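Local coordinates for protein calmodulin-binding transcription activator 1 (Homo sapiens, PDB 2CXK) that activates transcription in the nucleus, binds DNA and may interact with calmodulin, and is represented here by its immunoglobulin-like IPT/TIG domain, at residues A[42-47]-A[59-64]. Residues are numbered along the deposited sequence; the frame is centred on the assembly and turned at random.
Sequences FDQISV and CYCPAH. With SO4 (sulfate ion), chain F.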
loop_
_atom_site.group_PDB
_atom_site.type_symbol
_atom_site.label_atom_id
_atom_site.label_comp_id
_atom_site.label_asym_id
_atom_site.label_seq_id
_atom_site.Cartn_x
_atom_site.Cartn_y
_atom_site.Cartn_z
ATOM N N PHE A 42 6.895 -8.685 -11.737
ATOM C CA PHE A 42 8.086 -8.437 -10.928
ATOM C C PHE A 42 9.210 -9.124 -11.698
ATOM O O PHE A 42 9.232 -10.349 -11.790
ATOM C CB PHE A 42 7.951 -9.075 -9.543
ATOM C CG PHE A 42 6.879 -8.458 -8.684
ATOM C CD1 PHE A 42 5.538 -8.717 -8.924
ATOM C CD2 PHE A 42 7.222 -7.625 -7.617
ATOM C CE1 PHE A 42 4.542 -8.156 -8.112
ATOM C CE2 PHE A 42 6.236 -7.060 -6.801
ATOM C CZ PHE A 42 4.892 -7.331 -7.055
ATOM N N ASP A 43 10.135 -8.341 -12.250
ATOM C CA ASP A 43 11.229 -8.892 -13.043
ATOM C C ASP A 43 10.625 -9.837 -14.081
ATOM O O ASP A 43 11.096 -10.956 -14.278
ATOM C CB ASP A 43 12.228 -9.651 -12.152
ATOM C CG ASP A 43 13.515 -10.020 -12.898
ATOM O OD1 ASP A 43 13.896 -9.264 -13.814
ATOM O OD2 ASP A 43 14.152 -11.045 -12.565
ATOM N N GLN A 44 9.557 -9.377 -14.726
ATOM C CA GLN A 44 8.858 -10.158 -15.740
ATOM C C GLN A 44 8.073 -11.364 -15.222
ATOM O O GLN A 44 7.439 -12.071 -16.008
ATOM C CB GLN A 44 9.837 -10.604 -16.836
ATOM C CG GLN A 44 10.544 -9.435 -17.506
ATOM C CD GLN A 44 9.569 -8.377 -18.004
ATOM O OE1 GLN A 44 9.841 -7.176 -17.926
ATOM N NE2 GLN A 44 8.428 -8.820 -18.524
ATOM N N ILE A 45 8.115 -11.622 -13.916
ATOM C CA ILE A 45 7.343 -12.741 -13.369
ATOM C C ILE A 45 5.955 -12.193 -13.064
ATOM O O ILE A 45 5.803 -11.288 -12.245
ATOM C CB ILE A 45 7.928 -13.292 -12.062
ATOM C CG1 ILE A 45 9.327 -13.859 -12.297
ATOM C CG2 ILE A 45 7.005 -14.386 -11.518
ATOM C CD1 ILE A 45 9.973 -14.410 -11.039
ATOM N N SER A 46 4.943 -12.756 -13.711
ATOM C CA SER A 46 3.577 -12.280 -13.535
ATOM C C SER A 46 2.764 -12.910 -12.414
ATOM O O SER A 46 2.838 -14.113 -12.172
ATOM C CB SER A 46 2.803 -12.467 -14.843
ATOM O OG SER A 46 1.476 -11.984 -14.721
ATOM N N VAL A 47 1.985 -12.071 -11.735
ATOM C CA VAL A 47 1.071 -12.502 -10.687
ATOM C C VAL A 47 -0.220 -11.726 -10.945
ATOM O O VAL A 47 -0.187 -10.600 -11.440
ATOM C CB VAL A 47 1.583 -12.189 -9.255
ATOM C CG1 VAL A 47 2.816 -13.032 -8.949
ATOM C CG2 VAL A 47 1.883 -10.699 -9.104
ATOM N N CYS A 59 -1.816 -7.140 -5.198
ATOM C CA CYS A 59 -1.271 -8.401 -5.684
ATOM C C CYS A 59 -0.394 -8.950 -4.571
ATOM O O CYS A 59 -0.109 -8.252 -3.607
ATOM C CB CYS A 59 -0.444 -8.191 -6.959
ATOM S SG CYS A 59 1.147 -7.335 -6.740
ATOM N N TYR A 60 -0.001 -10.210 -4.693
ATOM C CA TYR A 60 0.882 -10.840 -3.719
ATOM C C TYR A 60 2.144 -11.135 -4.524
ATOM O O TYR A 60 2.112 -11.899 -5.490
ATOM C CB TYR A 60 0.221 -12.106 -3.181
ATOM C CG TYR A 60 -1.152 -11.813 -2.602
ATOM C CD1 TYR A 60 -1.291 -11.083 -1.418
ATOM C CD2 TYR A 60 -2.312 -12.224 -3.259
ATOM C CE1 TYR A 60 -2.555 -10.778 -0.905
ATOM C CE2 TYR A 60 -3.573 -11.921 -2.758
ATOM C CZ TYR A 60 -3.687 -11.204 -1.578
ATOM O OH TYR A 60 -4.935 -10.948 -1.066
ATOM N N CYS A 61 3.253 -10.514 -4.142
ATOM C CA CYS A 61 4.476 -10.678 -4.912
ATOM C C CYS A 61 4.971 -12.111 -4.959
ATOM O O CYS A 61 4.705 -12.902 -4.060
ATOM C CB CYS A 61 5.571 -9.740 -4.395
ATOM S SG CYS A 61 6.313 -10.179 -2.819
ATOM N N PRO A 62 5.670 -12.471 -6.044
ATOM C CA PRO A 62 6.217 -13.819 -6.234
ATOM C C PRO A 62 7.563 -13.958 -5.532
ATOM O O PRO A 62 8.119 -12.973 -5.040
ATOM C CB PRO A 62 6.342 -13.920 -7.754
ATOM C CG PRO A 62 6.751 -12.525 -8.123
ATOM C CD PRO A 62 5.818 -11.664 -7.270
ATOM N N ALA A 63 8.077 -15.182 -5.466
ATOM C CA ALA A 63 9.376 -15.415 -4.847
ATOM C C ALA A 63 10.415 -14.936 -5.857
ATOM O O ALA A 63 10.160 -14.955 -7.061
ATOM C CB ALA A 63 9.567 -16.906 -4.562
ATOM N N HIS A 64 11.578 -14.512 -5.378
ATOM C CA HIS A 64 12.631 -14.036 -6.277
ATOM C C HIS A 64 13.944 -13.909 -5.516
ATOM O O HIS A 64 13.933 -13.724 -4.301
ATOM C CB HIS A 64 12.232 -12.676 -6.870
ATOM C CG HIS A 64 13.078 -12.243 -8.029
ATOM N ND1 HIS A 64 14.375 -11.797 -7.883
ATOM C CD2 HIS A 64 12.817 -12.208 -9.359
ATOM C CE1 HIS A 64 14.876 -11.509 -9.071
ATOM N NE2 HIS A 64 13.951 -11.750 -9.984
HETATM S S SO4 F . -4.630 -9.804 2.651
HETATM O O1 SO4 F . -4.720 -8.289 2.724
HETATM O O2 SO4 F . -5.519 -10.367 3.749
HETATM O O3 SO4 F . -5.253 -10.169 1.425
HETATM O O4 SO4 F . -3.300 -10.130 3.024
#
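In this IPT/TIG beta-sandwich, the type I' turn from Phe-42 to Ile-45 and the strand it starts are crossed by the chain that leaves strand 56-60. Phe-42 and Pro-62 meet at the centre. The proline edge lies over one face of the phenylalanine ring, its CD 3.4 Å from Phe-42 CD1, and Cys-61 CB sits over the same face, 3.9 Å from the ring centroid; both are CH-pi contacts. Cys-59 SG comes instead to the rim, in the ring plane, 3.8 Å from Phe-42 CE1. Phe-86 also packs edge-to-face with this buried ring, and Leu-71 and Tyr-88 touch it. On the more solvent-facing side Pro-62 is flanked by two branched residues: Val-47 CG1 lies 3.7 Å from Pro-62 CD, and Ile-45 CG2 reaches Pro-62 CB at 3.9 Å. Past the proline, the chain is tied to the turn by one polar bond, from His-64 NE2 to Asp-43 OD2, at 2.7 Å and nearly straight (167°). The oxygen lies in the imidazole plane, while the N-H meets it on the anti side, tilted somewhat out of the carboxylate plane. Asp-43 CG stands anti to the backbone N (chi1 -169°), which carries the carboxylate across to the histidine. The Tyr-88 ring meets the imidazole, and its OH is hydrogen-bonded to Pro-62 O. Tyr-60 OH gives a 2.6 Å hydrogen bond to O3 of a sulfate, probably from the crystallisation liquor, also held by Lys-24 NZ. Such a crossing chain over an apolar core fits the immunoglobulin-like fold of TIG domains.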